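Side-chain contacts in ribonucleoside-diphosphate reductase, alpha chain (PDB 6DQX), which probably catalyses the reduction of ribonucleoside diphosphates to deoxyribonucleotides, as the catalytic subunit of a class Id ribonucleotide reductase: residues A[367-372]-A[506-511]; A[375-380]-A[410-415]; A[510-515]-A[520-525]. All blocks are in the same frame, centred on the assembly; numbering follows the deposited sequence.

Contact 1 of 3, residues A[367-372]-A[506-511]; sequences FQAMQK and IQQAAQ
Gln511 can bridge to Met370 because its CG stands opposite the backbone nitrogen (chi1 -179°) and the chain beyond runs out extended, carrying the carboxamide from helix 502-513 across to the neighbouring helix. Met370 answers with a bend at its far end: the turn about the CG-SD bond (chi3 78°) swings CE back over one face of that carboxamide, 3.6 Å from Gln511 OE1 and 3.8 Å from Gln511 CD. Met370 O comes in near the N-H edge, tilted from the amide plane to the side away from CE, so backbone and side chain of one residue touch the group at an edge and at a face.

The one hydrogen bond between the two segments runs from Gln511 NE2 to Met370 O, 3.0 Å long and noticeably bent, with an N-H...O angle of 136°. The donor sits well above the carbonyl plane of Met370, away from a lone-pair direction. Gln511 OE1 also comes within 3.4 Å of Met370 O, but both atoms are acceptors; the OE1 atom is satisfied by Asn373 ND2, which also bonds the backbone O of Gln508. One helical turn earlier, Gln508 NE2 touches Ala369 CB at 3.9 Å and makes a weak hydrogen bond to Phe364 O, while Gln508 OE1 takes one from Trp353 NE1.

The contact is a modest one, burying 229 Å² and spanned by long side chains, with the two glutamine amides held by hydrogen bonds. Helix 367-395 meets helix 502-513 near its own start, with Ala369 also packed on Leu357 of helix 353-359. Other parts of helix 502-513 have other partners: Ile506 rests on helix 532-544, and Ala509 meets Ile522 in the segment leading to strand 524-525.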
ATOM      1  N   PHE A 367      43.707 -23.105  12.788  1.00 16.83           N
ATOM      2  CA  PHE A 367      43.261 -24.480  12.895  1.00 17.17           C
ATOM      3  C   PHE A 367      42.552 -24.742  14.218  1.00 16.83           C
ATOM      4  O   PHE A 367      41.523 -25.415  14.239  1.00 17.57           O
ATOM      5  CB  PHE A 367      44.489 -25.388  12.741  1.00 19.14           C
ATOM      6  CG  PHE A 367      44.183 -26.849  12.800  1.00 20.36           C
ATOM      7  CD1 PHE A 367      43.732 -27.506  11.674  1.00 21.69           C
ATOM      8  CD2 PHE A 367      44.326 -27.552  13.973  1.00 21.59           C
ATOM      9  CE1 PHE A 367      43.438 -28.861  11.723  1.00 22.66           C
ATOM     10  CE2 PHE A 367      44.061 -28.907  14.027  1.00 21.79           C
ATOM     11  CZ  PHE A 367      43.628 -29.562  12.894  1.00 21.93           C
ATOM     12  N   GLN A 368      43.077 -24.218  15.326  1.00 16.58           N
ATOM     13  CA  GLN A 368      42.444 -24.415  16.631  1.00 18.03           C
ATOM     14  C   GLN A 368      41.036 -23.789  16.688  1.00 16.12           C
ATOM     15  O   GLN A 368      40.116 -24.386  17.269  1.00 15.04           O
ATOM     16  CB  GLN A 368      43.295 -23.889  17.779  1.00 21.25           C
ATOM     17  CG  GLN A 368      44.499 -24.770  18.087  1.00 25.81           C
ATOM     18  CD  GLN A 368      45.452 -24.148  19.105  1.00 29.00           C
ATOM     19  OE1 GLN A 368      45.277 -22.994  19.538  1.00 32.64           O
ATOM     20  NE2 GLN A 368      46.452 -24.929  19.528  1.00 33.81           N
ATOM     21  N   ALA A 369      40.875 -22.630  16.068  1.00 15.34           N
ATOM     22  CA  ALA A 369      39.511 -22.022  15.923  1.00 15.52           C
ATOM     23  C   ALA A 369      38.558 -22.958  15.187  1.00 15.39           C
ATOM     24  O   ALA A 369      37.425 -23.173  15.624  1.00 15.56           O
ATOM     25  CB  ALA A 369      39.594 -20.705  15.190  1.00 15.72           C
ATOM     26  N   MET A 370      39.034 -23.556  14.093  1.00 15.83           N
ATOM     27  CA  MET A 370      38.222 -24.505  13.348  1.00 16.53           C
ATOM     28  C   MET A 370      37.835 -25.709  14.194  1.00 15.92           C
ATOM     29  O   MET A 370      36.704 -26.175  14.118  1.00 14.45           O
ATOM     30  CB  MET A 370      38.912 -24.948  12.071  1.00 19.83           C
ATOM     31  CG  MET A 370      39.129 -23.822  11.091  1.00 24.11           C
ATOM     32  SD  MET A 370      39.551 -24.422   9.466  1.00 31.19           S
ATOM     33  CE  MET A 370      37.952 -24.933   8.854  1.00 32.39           C
ATOM     34  N   GLN A 371      38.758 -26.209  15.032  1.00 14.95           N
ATOM     35  CA  GLN A 371      38.395 -27.288  15.957  1.00 15.40           C
ATOM     36  C   GLN A 371      37.289 -26.917  16.916  1.00 14.94           C
ATOM     37  O   GLN A 371      36.373 -27.711  17.161  1.00 14.24           O
ATOM     38  CB  GLN A 371      39.602 -27.756  16.771  1.00 16.26           C
ATOM     39  CG  GLN A 371      40.681 -28.313  15.884  1.00 17.43           C
ATOM     40  CD  GLN A 371      41.855 -28.803  16.707  1.00 19.62           C
ATOM     41  OE1 GLN A 371      42.383 -28.062  17.551  1.00 21.17           O
ATOM     42  NE2 GLN A 371      42.232 -30.076  16.517  1.00 21.74           N
ATOM     43  N   LYS A 372      37.396 -25.731  17.493  1.00 13.82           N
ATOM     44  CA  LYS A 372      36.374 -25.237  18.421  1.00 14.32           C
ATOM     45  C   LYS A 372      35.027 -24.993  17.723  1.00 12.92           C
ATOM     46  O   LYS A 372      33.956 -25.251  18.301  1.00 12.61           O
ATOM     47  CB  LYS A 372      36.843 -23.953  19.111  1.00 15.08           C
ATOM     48  CG  LYS A 372      38.053 -24.112  20.050  1.00 17.10           C
ATOM     49  CD  LYS A 372      37.756 -25.012  21.224  1.00 18.97           C
ATOM     50  CE  LYS A 372      38.750 -24.753  22.354  1.00 20.87           C
ATOM     51  NZ  LYS A 372      38.554 -25.779  23.390  1.00 22.53           N
ATOM     52  N   ILE A 506      34.444 -16.991   5.624  1.00 15.15           N
ATOM     53  CA  ILE A 506      33.650 -17.832   4.735  1.00 15.76           C
ATOM     54  C   ILE A 506      33.848 -19.316   5.027  1.00 14.62           C
ATOM     55  O   ILE A 506      32.864 -20.084   5.123  1.00 12.64           O
ATOM     56  CB  ILE A 506      33.998 -17.524   3.249  1.00 17.45           C
ATOM     57  CG1 ILE A 506      33.667 -16.066   2.910  1.00 19.03           C
ATOM     58  CG2 ILE A 506      33.306 -18.478   2.289  1.00 18.20           C
ATOM     59  CD1 ILE A 506      32.291 -15.617   3.269  1.00 19.58           C
ATOM     60  N   GLN A 507      35.112 -19.712   5.195  1.00 14.18           N
ATOM     61  CA  GLN A 507      35.407 -21.111   5.502  1.00 14.38           C
ATOM     62  C   GLN A 507      34.827 -21.594   6.831  1.00 12.92           C
ATOM     63  O   GLN A 507      34.239 -22.685   6.875  1.00 12.62           O
ATOM     64  CB  GLN A 507      36.909 -21.384   5.416  1.00 14.88           C
ATOM     65  CG  GLN A 507      37.378 -21.343   3.983  1.00 15.89           C
ATOM     66  CD  GLN A 507      38.875 -21.508   3.815  1.00 16.81           C
ATOM     67  OE1 GLN A 507      39.653 -21.365   4.766  1.00 18.22           O
ATOM     68  NE2 GLN A 507      39.280 -21.745   2.583  1.00 17.07           N
ATOM     69  N   GLN A 508      34.919 -20.775   7.883  1.00 12.84           N
ATOM     70  CA  GLN A 508      34.290 -21.098   9.148  1.00 13.37           C
ATOM     71  C   GLN A 508      32.775 -21.209   9.046  1.00 12.74           C
ATOM     72  O   GLN A 508      32.171 -22.075   9.696  1.00 12.47           O
ATOM     73  CB  GLN A 508      34.655 -20.095  10.243  1.00 14.75           C
ATOM     74  CG  GLN A 508      36.076 -20.244  10.767  1.00 16.16           C
ATOM     75  CD  GLN A 508      36.345 -19.354  11.968  1.00 17.02           C
ATOM     76  OE1 GLN A 508      35.422 -18.832  12.577  1.00 17.58           O
ATOM     77  NE2 GLN A 508      37.626 -19.128  12.271  1.00 19.39           N
ATOM     78  N   ALA A 509      32.165 -20.323   8.252  1.00 12.42           N
ATOM     79  CA  ALA A 509      30.716 -20.395   8.022  1.00 12.30           C
ATOM     80  C   ALA A 509      30.368 -21.692   7.288  1.00 11.91           C
ATOM     81  O   ALA A 509      29.416 -22.400   7.662  1.00 11.40           O
ATOM     82  CB  ALA A 509      30.208 -19.145   7.265  1.00 12.60           C
ATOM     83  N   ALA A 510      31.192 -22.054   6.302  1.00 12.25           N
ATOM     84  CA  ALA A 510      30.973 -23.283   5.543  1.00 12.63           C
ATOM     85  C   ALA A 510      31.097 -24.502   6.437  1.00 12.92           C
ATOM     86  O   ALA A 510      30.285 -25.423   6.332  1.00 13.35           O
ATOM     87  CB  ALA A 510      31.938 -23.385   4.368  1.00 13.19           C
ATOM     88  N   GLN A 511      32.090 -24.479   7.327  1.00 13.04           N
ATOM     89  CA  GLN A 511      32.336 -25.589   8.232  1.00 13.93           C
ATOM     90  C   GLN A 511      31.192 -25.837   9.193  1.00 13.39           C
ATOM     91  O   GLN A 511      30.781 -26.983   9.359  1.00 11.83           O
ATOM     92  CB  GLN A 511      33.639 -25.389   8.989  1.00 15.40           C
ATOM     93  CG  GLN A 511      33.986 -26.518   9.946  1.00 16.25           C
ATOM     94  CD  GLN A 511      35.087 -26.160  10.944  1.00 17.27           C
ATOM     95  OE1 GLN A 511      35.326 -24.986  11.262  1.00 18.35           O
ATOM     96  NE2 GLN A 511      35.776 -27.197  11.439  1.00 18.55           N
TER

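Contact 2 of 3, residues A[375-380]-A[410-415]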
ATOM      1  N   LEU A 375      33.292 -28.291  17.314  1.00 14.31           N
ATOM      2  CA  LEU A 375      32.851 -28.784  18.615  1.00 14.87           C
ATOM      3  C   LEU A 375      31.596 -28.050  19.088  1.00 14.20           C
ATOM      4  O   LEU A 375      30.619 -28.662  19.487  1.00 14.66           O
ATOM      5  CB  LEU A 375      33.960 -28.590  19.652  1.00 15.58           C
ATOM      6  CG  LEU A 375      33.578 -28.958  21.084  1.00 17.45           C
ATOM      7  CD1 LEU A 375      33.170 -30.430  21.191  1.00 18.82           C
ATOM      8  CD2 LEU A 375      34.724 -28.614  21.999  1.00 18.75           C
ATOM      9  N   ILE A 376      31.664 -26.736  19.060  1.00 13.46           N
ATOM     10  CA  ILE A 376      30.555 -25.913  19.562  1.00 13.40           C
ATOM     11  C   ILE A 376      29.267 -26.155  18.792  1.00 13.18           C
ATOM     12  O   ILE A 376      28.198 -26.432  19.393  1.00 12.83           O
ATOM     13  CB  ILE A 376      30.946 -24.424  19.549  1.00 13.46           C
ATOM     14  CG1 ILE A 376      31.943 -24.181  20.695  1.00 13.77           C
ATOM     15  CG2 ILE A 376      29.719 -23.524  19.695  1.00 14.33           C
ATOM     16  CD1 ILE A 376      32.530 -22.792  20.754  1.00 14.13           C
ATOM     17  N   PHE A 377      29.363 -26.089  17.473  1.00 12.09           N
ATOM     18  CA  PHE A 377      28.142 -26.193  16.653  1.00 12.29           C
ATOM     19  C   PHE A 377      27.594 -27.608  16.570  1.00 12.02           C
ATOM     20  O   PHE A 377      26.397 -27.789  16.538  1.00 11.72           O
ATOM     21  CB  PHE A 377      28.353 -25.494  15.338  1.00 12.20           C
ATOM     22  CG  PHE A 377      28.402 -24.012  15.516  1.00 11.45           C
ATOM     23  CD1 PHE A 377      27.218 -23.275  15.624  1.00 11.61           C
ATOM     24  CD2 PHE A 377      29.593 -23.364  15.662  1.00 11.24           C
ATOM     25  CE1 PHE A 377      27.278 -21.918  15.828  1.00 11.44           C
ATOM     26  CE2 PHE A 377      29.659 -22.021  15.899  1.00 11.43           C
ATOM     27  CZ  PHE A 377      28.483 -21.285  15.953  1.00 11.51           C
ATOM     28  N   LYS A 378      28.474 -28.613  16.656  1.00 12.16           N
ATOM     29  CA  LYS A 378      28.025 -29.987  16.796  1.00 13.04           C
ATOM     30  C   LYS A 378      27.246 -30.194  18.091  1.00 12.40           C
ATOM     31  O   LYS A 378      26.199 -30.884  18.114  1.00 12.72           O
ATOM     32  CB  LYS A 378      29.216 -30.969  16.687  1.00 14.63           C
ATOM     33  CG  LYS A 378      28.800 -32.452  16.714  1.00 16.83           C
ATOM     34  CD  LYS A 378      30.019 -33.358  16.463  1.00 19.77           C
ATOM     35  CE  LYS A 378      29.603 -34.809  16.263  1.00 24.16           C
ATOM     36  NZ  LYS A 378      29.352 -35.486  17.564  1.00 27.44           N
ATOM     37  N   THR A 379      27.774 -29.650  19.177  1.00 12.59           N
ATOM     38  CA  THR A 379      27.142 -29.758  20.492  1.00 12.96           C
ATOM     39  C   THR A 379      25.763 -29.104  20.478  1.00 13.07           C
ATOM     40  O   THR A 379      24.774 -29.672  20.957  1.00 11.96           O
ATOM     41  CB  THR A 379      28.008 -29.105  21.575  1.00 13.50           C
ATOM     42  OG1 THR A 379      29.309 -29.736  21.610  1.00 14.07           O
ATOM     43  CG2 THR A 379      27.382 -29.216  22.931  1.00 14.12           C
ATOM     44  N   LEU A 380      25.718 -27.907  19.925  1.00 12.21           N
ATOM     45  CA  LEU A 380      24.409 -27.201  19.813  1.00 12.35           C
ATOM     46  C   LEU A 380      23.380 -27.926  18.953  1.00 12.00           C
ATOM     47  O   LEU A 380      22.212 -28.023  19.338  1.00 12.49           O
ATOM     48  CB  LEU A 380      24.632 -25.773  19.347  1.00 12.83           C
ATOM     49  CG  LEU A 380      25.166 -24.861  20.461  1.00 13.00           C
ATOM     50  CD1 LEU A 380      25.533 -23.508  19.858  1.00 13.80           C
ATOM     51  CD2 LEU A 380      24.204 -24.731  21.626  1.00 13.24           C
ATOM     52  N   THR A 410      12.681 -26.510  12.265  1.00 11.61           N
ATOM     53  CA  THR A 410      14.043 -26.044  12.373  1.00 11.98           C
ATOM     54  C   THR A 410      14.305 -25.582  13.802  1.00 11.77           C
ATOM     55  O   THR A 410      13.389 -25.155  14.506  1.00 11.83           O
ATOM     56  CB  THR A 410      14.318 -24.850  11.408  1.00 12.55           C
ATOM     57  OG1 THR A 410      13.525 -23.716  11.805  1.00 13.57           O
ATOM     58  CG2 THR A 410      14.015 -25.278   9.973  1.00 12.94           C
ATOM     59  N   LEU A 411      15.563 -25.664  14.211  1.00 11.95           N
ATOM     60  CA  LEU A 411      16.022 -25.296  15.532  1.00 12.77           C
ATOM     61  C   LEU A 411      17.043 -24.149  15.576  1.00 11.91           C
ATOM     62  O   LEU A 411      17.036 -23.395  16.561  1.00 11.74           O
ATOM     63  CB  LEU A 411      16.647 -26.515  16.226  1.00 13.80           C
ATOM     64  CG  LEU A 411      15.681 -27.530  16.866  1.00 16.55           C
ATOM     65  CD1 LEU A 411      14.752 -26.831  17.868  1.00 17.04           C
ATOM     66  CD2 LEU A 411      14.890 -28.294  15.836  1.00 18.25           C
ATOM     67  N   MET A 412      17.892 -24.009  14.564  1.00 11.89           N
ATOM     68  CA  MET A 412      19.044 -23.088  14.652  1.00 11.98           C
ATOM     69  C   MET A 412      19.235 -22.146  13.491  1.00 12.20           C
ATOM     70  O   MET A 412      19.083 -22.530  12.342  1.00 11.99           O
ATOM     71  CB  MET A 412      20.358 -23.881  14.864  1.00 13.35           C
ATOM     72  CG  MET A 412      20.447 -24.523  16.237  1.00 14.34           C
ATOM     73  SD  MET A 412      21.937 -25.519  16.445  1.00 17.21           S
ATOM     74  CE  MET A 412      23.083 -24.140  16.462  1.00 18.17           C
ATOM     75  N   SER A 413      19.630 -20.922  13.815  1.00 12.38           N
ATOM     76  CA  SER A 413      19.933 -19.916  12.811  1.00 12.86           C
ATOM     77  C   SER A 413      20.850 -18.905  13.447  1.00 12.51           C
ATOM     78  O   SER A 413      20.672 -18.562  14.629  1.00 13.03           O
ATOM     79  CB  SER A 413      18.635 -19.221  12.335  1.00 14.14           C
ATOM     80  OG  SER A 413      18.030 -18.497  13.379  1.00 17.47           O
ATOM     81  N   ILE A 414      21.771 -18.347  12.677  1.00 12.74           N
ATOM     82  CA  ILE A 414      22.741 -17.410  13.266  1.00 14.33           C
ATOM     83  C   ILE A 414      22.465 -15.980  12.817  1.00 14.47           C
ATOM     84  O   ILE A 414      23.017 -15.488  11.836  1.00 14.50           O
ATOM     85  CB  ILE A 414      24.215 -17.837  12.982  1.00 15.26           C
ATOM     86  CG1 ILE A 414      24.428 -19.316  13.288  1.00 17.11           C
ATOM     87  CG2 ILE A 414      25.196 -16.933  13.721  1.00 15.70           C
ATOM     88  CD1 ILE A 414      24.042 -19.753  14.681  1.00 18.18           C
ATOM     89  N   ALA A 415      21.574 -15.335  13.554  1.00 14.88           N
ATOM     90  CA  ALA A 415      21.231 -13.935  13.321  1.00 15.01           C
ATOM     91  C   ALA A 415      22.333 -12.944  13.760  1.00 15.18           C
ATOM     92  O   ALA A 415      23.208 -13.275  14.568  1.00 13.87           O
ATOM     93  CB  ALA A 415      19.942 -13.615  14.045  1.00 14.83           C
TER
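Met412 pushes its methyl end into the hollow between Phe377 and Leu380, two residues about one helical turn apart on helix 367-395. The methyl CE settles against Leu380 CB at 3.7 Å and faces the rim of the aromatic ring, 4.3 Å from Phe377 CD1. It gets there because the thioether chain leaves the loop straight and then kinks at its last torsion (chi3 70°), setting CE aside from the line of the chain. The sulfur itself lies against the helix backbone, with Met412 SD 3.8 Å from Leu380 C.

A second, smaller bump comes from Ile414, two residues on, whose side chain leaves the same side of the loop. Its CD1 meets the ring at Phe377 CE1, 4.1 Å away. Both loop residues thus approach the phenyl edge, near its plane, while Ile376 CG2 leans over one face, offset toward the rim. Met412 CE and Ile414 CD1 sit next to each other along the CD1-CE1 edge of the ring and do not cover its face.

Val350 of strand 347-351 touches Phe377, Leu380 and Ile414 alike and so joins helix, loop and barrel strand in one apolar patch; Trp303 packs on Leu380 from helix 300-303. The loop backbone is tied down separately, its Leu411 and Met412 amide nitrogens both bonded to the carboxylate of Asp517.

All four touching residues are buried, and every interaction between the segments is apolar, over only 161 Å². With no directional bond between them, helix and loop are matched here by shape and by the exclusion of water, and their relative position rests on how the methyl groups fit the ring edge and the leucine.

Contact 3 of 3, residues A[510-515]-A[520-525]; sequences AQRQKY and QSINIM
Two nearly straight side-chain hydrogen bonds join Gln520 to Arg512 and Gln513 of segment 510-515. In the first, Arg512 NH1 donates to Gln520 OE1 at 3.0 Å with an N-H...O angle of 170°. The acceptor lies at the edge of the guanidinium, in its plane, and the donor lies in the carbonyl plane of Gln520, although the two flat groups are themselves close to perpendicular. In the second, Gln520 NE2 donates to Gln513 OE1 at 2.9 Å; the N-H points straight, but it comes in above the carbonyl plane of Gln513. Gln520 NE2 also bonds Ala509 O, and Gln513 NE2 bonds Gln518 O in the intervening turn. Within segment 510-515, Lys514 NZ bonds back to Gln511 O at 2.7 Å, on a lone pair in the carbonyl plane.

Van der Waals contact supports these bonds. Arg512 CG is placed between its backbone nitrogen and carbonyl carbon (chi1 74°), a crowded position that brings CG and CD across the O/N end of the amide, off one face, with Arg512 CD 3.3 Å from Gln520 OE1. Beyond it, Ile522 CD1 approaches Arg512 NH1 at 4.3 Å, again at the guanidinium edge.

The charged group has further partners: Arg512 NE donates to Asn373 OD1 on helix 367-395, and the guanidinium makes a cation-pi contact with Trp353.

With OE1 accepting and NE2 donating twice, the flip of the Gln520 amide is fixed by its surroundings. Inside this buried part of the barrel domain, the arginine charge is met by amide oxygens and an indole, which would probably stabilise it through dipoles and polarisable electrons.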
ATOM      1  N   ALA A 510      31.192 -22.054   6.302  1.00 12.25           N
ATOM      2  CA  ALA A 510      30.973 -23.283   5.543  1.00 12.63           C
ATOM      3  C   ALA A 510      31.097 -24.502   6.437  1.00 12.92           C
ATOM      4  O   ALA A 510      30.285 -25.423   6.332  1.00 13.35           O
ATOM      5  CB  ALA A 510      31.938 -23.385   4.368  1.00 13.19           C
ATOM      6  N   GLN A 511      32.090 -24.479   7.327  1.00 13.04           N
ATOM      7  CA  GLN A 511      32.336 -25.589   8.232  1.00 13.93           C
ATOM      8  C   GLN A 511      31.192 -25.837   9.193  1.00 13.39           C
ATOM      9  O   GLN A 511      30.781 -26.983   9.359  1.00 11.83           O
ATOM     10  CB  GLN A 511      33.639 -25.389   8.989  1.00 15.40           C
ATOM     11  CG  GLN A 511      33.986 -26.518   9.946  1.00 16.25           C
ATOM     12  CD  GLN A 511      35.087 -26.160  10.944  1.00 17.27           C
ATOM     13  OE1 GLN A 511      35.326 -24.986  11.262  1.00 18.35           O
ATOM     14  NE2 GLN A 511      35.776 -27.197  11.439  1.00 18.55           N
ATOM     15  N   ARG A 512      30.673 -24.771   9.836  1.00 12.11           N
ATOM     16  CA  ARG A 512      29.594 -24.939  10.795  1.00 11.91           C
ATOM     17  C   ARG A 512      28.200 -25.141  10.155  1.00 12.14           C
ATOM     18  O   ARG A 512      27.301 -25.636  10.829  1.00 12.73           O
ATOM     19  CB  ARG A 512      29.586 -23.806  11.829  1.00 11.26           C
ATOM     20  CG  ARG A 512      29.078 -22.447  11.317  1.00 11.04           C
ATOM     21  CD  ARG A 512      29.031 -21.421  12.443  1.00 11.18           C
ATOM     22  NE  ARG A 512      30.327 -20.870  12.765  1.00 10.69           N
ATOM     23  CZ  ARG A 512      30.909 -19.820  12.180  1.00 11.86           C
ATOM     24  NH1 ARG A 512      30.333 -19.127  11.203  1.00 12.79           N
ATOM     25  NH2 ARG A 512      32.094 -19.433  12.587  1.00 12.23           N
ATOM     26  N   GLN A 513      28.053 -24.814   8.871  1.00 12.87           N
ATOM     27  CA  GLN A 513      26.761 -24.929   8.194  1.00 13.03           C
ATOM     28  C   GLN A 513      26.157 -26.317   8.264  1.00 13.33           C
ATOM     29  O   GLN A 513      24.931 -26.429   8.344  1.00 13.03           O
ATOM     30  CB  GLN A 513      26.819 -24.447   6.755  1.00 12.85           C
ATOM     31  CG  GLN A 513      25.459 -24.286   6.066  1.00 12.42           C
ATOM     32  CD  GLN A 513      24.514 -23.356   6.820  1.00 11.82           C
ATOM     33  OE1 GLN A 513      24.736 -22.155   6.880  1.00 11.37           O
ATOM     34  NE2 GLN A 513      23.467 -23.928   7.427  1.00 11.41           N
ATOM     35  N   LYS A 514      26.983 -27.371   8.279  1.00 13.97           N
ATOM     36  CA  LYS A 514      26.425 -28.720   8.366  1.00 15.01           C
ATOM     37  C   LYS A 514      25.657 -28.987   9.656  1.00 14.70           C
ATOM     38  O   LYS A 514      24.814 -29.902   9.702  1.00 15.29           O
ATOM     39  CB  LYS A 514      27.497 -29.807   8.155  1.00 17.26           C
ATOM     40  CG  LYS A 514      28.463 -29.995   9.309  1.00 17.89           C
ATOM     41  CD  LYS A 514      29.517 -31.049   8.978  1.00 19.69           C
ATOM     42  CE  LYS A 514      30.570 -30.511   8.025  1.00 20.31           C
ATOM     43  NZ  LYS A 514      31.441 -29.475   8.636  1.00 20.79           N
ATOM     44  N   TYR A 515      25.927 -28.197  10.702  1.00 12.95           N
ATOM     45  CA  TYR A 515      25.246 -28.327  11.980  1.00 12.67           C
ATOM     46  C   TYR A 515      24.073 -27.367  12.199  1.00 12.40           C
ATOM     47  O   TYR A 515      23.505 -27.351  13.287  1.00 12.24           O
ATOM     48  CB  TYR A 515      26.248 -28.066  13.092  1.00 12.61           C
ATOM     49  CG  TYR A 515      27.416 -28.998  13.036  1.00 13.16           C
ATOM     50  CD1 TYR A 515      27.221 -30.354  13.187  1.00 14.24           C
ATOM     51  CD2 TYR A 515      28.707 -28.530  12.821  1.00 14.09           C
ATOM     52  CE1 TYR A 515      28.300 -31.248  13.131  1.00 14.80           C
ATOM     53  CE2 TYR A 515      29.790 -29.420  12.745  1.00 15.10           C
ATOM     54  CZ  TYR A 515      29.569 -30.759  12.935  1.00 15.75           C
ATOM     55  OH  TYR A 515      30.627 -31.655  12.872  1.00 18.82           O
ATOM     56  N   GLN A 520      22.954 -18.433   8.193  1.00 10.37           N
ATOM     57  CA  GLN A 520      23.838 -17.614   8.955  1.00 11.02           C
ATOM     58  C   GLN A 520      24.004 -16.235   8.308  1.00 11.57           C
ATOM     59  O   GLN A 520      24.254 -16.163   7.117  1.00 11.63           O
ATOM     60  CB  GLN A 520      25.258 -18.253   9.028  1.00 10.94           C
ATOM     61  CG  GLN A 520      25.319 -19.669   9.535  1.00 10.71           C
ATOM     62  CD  GLN A 520      26.743 -20.190   9.415  1.00 10.57           C
ATOM     63  OE1 GLN A 520      27.662 -19.622  10.033  1.00 10.81           O
ATOM     64  NE2 GLN A 520      26.952 -21.195   8.573  1.00  9.54           N
ATOM     65  N   SER A 521      23.851 -15.171   9.098  1.00 11.99           N
ATOM     66  CA  SER A 521      24.085 -13.798   8.600  1.00 12.73           C
ATOM     67  C   SER A 521      25.561 -13.519   8.599  1.00 12.76           C
ATOM     68  O   SER A 521      26.147 -13.312   9.658  1.00 13.31           O
ATOM     69  CB  SER A 521      23.372 -12.757   9.472  1.00 13.94           C
ATOM     70  OG  SER A 521      22.025 -13.132   9.602  1.00 15.95           O
ATOM     71  N   ILE A 522      26.153 -13.542   7.422  1.00 12.76           N
ATOM     72  CA  ILE A 522      27.572 -13.437   7.275  1.00 12.82           C
ATOM     73  C   ILE A 522      27.914 -12.154   6.533  1.00 12.98           C
ATOM     74  O   ILE A 522      27.657 -12.025   5.321  1.00 12.30           O
ATOM     75  CB  ILE A 522      28.147 -14.670   6.566  1.00 12.76           C
ATOM     76  CG1 ILE A 522      27.857 -15.923   7.406  1.00 12.38           C
ATOM     77  CG2 ILE A 522      29.632 -14.466   6.227  1.00 12.46           C
ATOM     78  CD1 ILE A 522      28.596 -16.031   8.747  1.00 12.88           C
ATOM     79  N   ASN A 523      28.527 -11.260   7.284  1.00 14.26           N
ATOM     80  CA  ASN A 523      29.137 -10.026   6.756  1.00 16.40           C
ATOM     81  C   ASN A 523      30.603 -10.260   6.434  1.00 17.45           C
ATOM     82  O   ASN A 523      31.254 -11.103   7.038  1.00 17.24           O
ATOM     83  CB  ASN A 523      29.027  -8.898   7.792  1.00 16.97           C
ATOM     84  CG  ASN A 523      27.589  -8.463   8.046  1.00 17.39           C
ATOM     85  OD1 ASN A 523      26.814  -8.345   7.109  1.00 17.40           O
ATOM     86  ND2 ASN A 523      27.241  -8.207   9.312  1.00 16.63           N
ATOM     87  N   ILE A 524      31.127  -9.495   5.480  1.00 18.94           N
ATOM     88  CA  ILE A 524      32.569  -9.472   5.227  1.00 20.59           C
ATOM     89  C   ILE A 524      32.983  -8.004   5.152  1.00 22.09           C
ATOM     90  O   ILE A 524      32.136  -7.116   4.971  1.00 21.64           O
ATOM     91  CB  ILE A 524      32.982 -10.220   3.939  1.00 21.60           C
ATOM     92  CG1 ILE A 524      32.338  -9.622   2.690  1.00 22.88           C
ATOM     93  CG2 ILE A 524      32.633 -11.704   4.026  1.00 22.44           C
ATOM     94  CD1 ILE A 524      32.927 -10.167   1.402  1.00 23.49           C
ATOM     95  N   MET A 525      34.280  -7.775   5.298  1.00 23.31           N
ATOM     96  CA  MET A 525      34.844  -6.438   5.285  1.00 26.84           C
ATOM     97  C   MET A 525      36.009  -6.443   4.324  1.00 27.53           C
ATOM     98  O   MET A 525      36.941  -7.253   4.467  1.00 25.64           O
ATOM     99  CB  MET A 525      35.287  -6.036   6.679  1.00 30.30           C
ATOM    100  CG  MET A 525      35.553  -4.545   6.805  1.00 36.70           C
ATOM    101  SD  MET A 525      35.933  -4.078   8.494  1.00 46.35           S
ATOM    102  CE  MET A 525      34.304  -3.815   9.206  1.00 42.52           C
TER

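Coming from the N terminus, the chain enters helix 367-395, whose first turns supply one side of contact 1 and, just afterwards, one side of contact 2. Contact 2 closes first, when the loop at 410-415 returns to the helix. Contact 1 closes its larger loop only at helix 502-513, so contact 2 lies wholly within it along the sequence. Contact 3 follows at once, sharing Ala510 and Gln511 with contact 1, and closes a short turn. In space the three join up: Phe377 packs on Arg512, and Ile414 O probably accepts a hydrogen bond from Ser521 N. Together they tie two helices to the loop at 410-415 and to the segment that leads into strand 524-525.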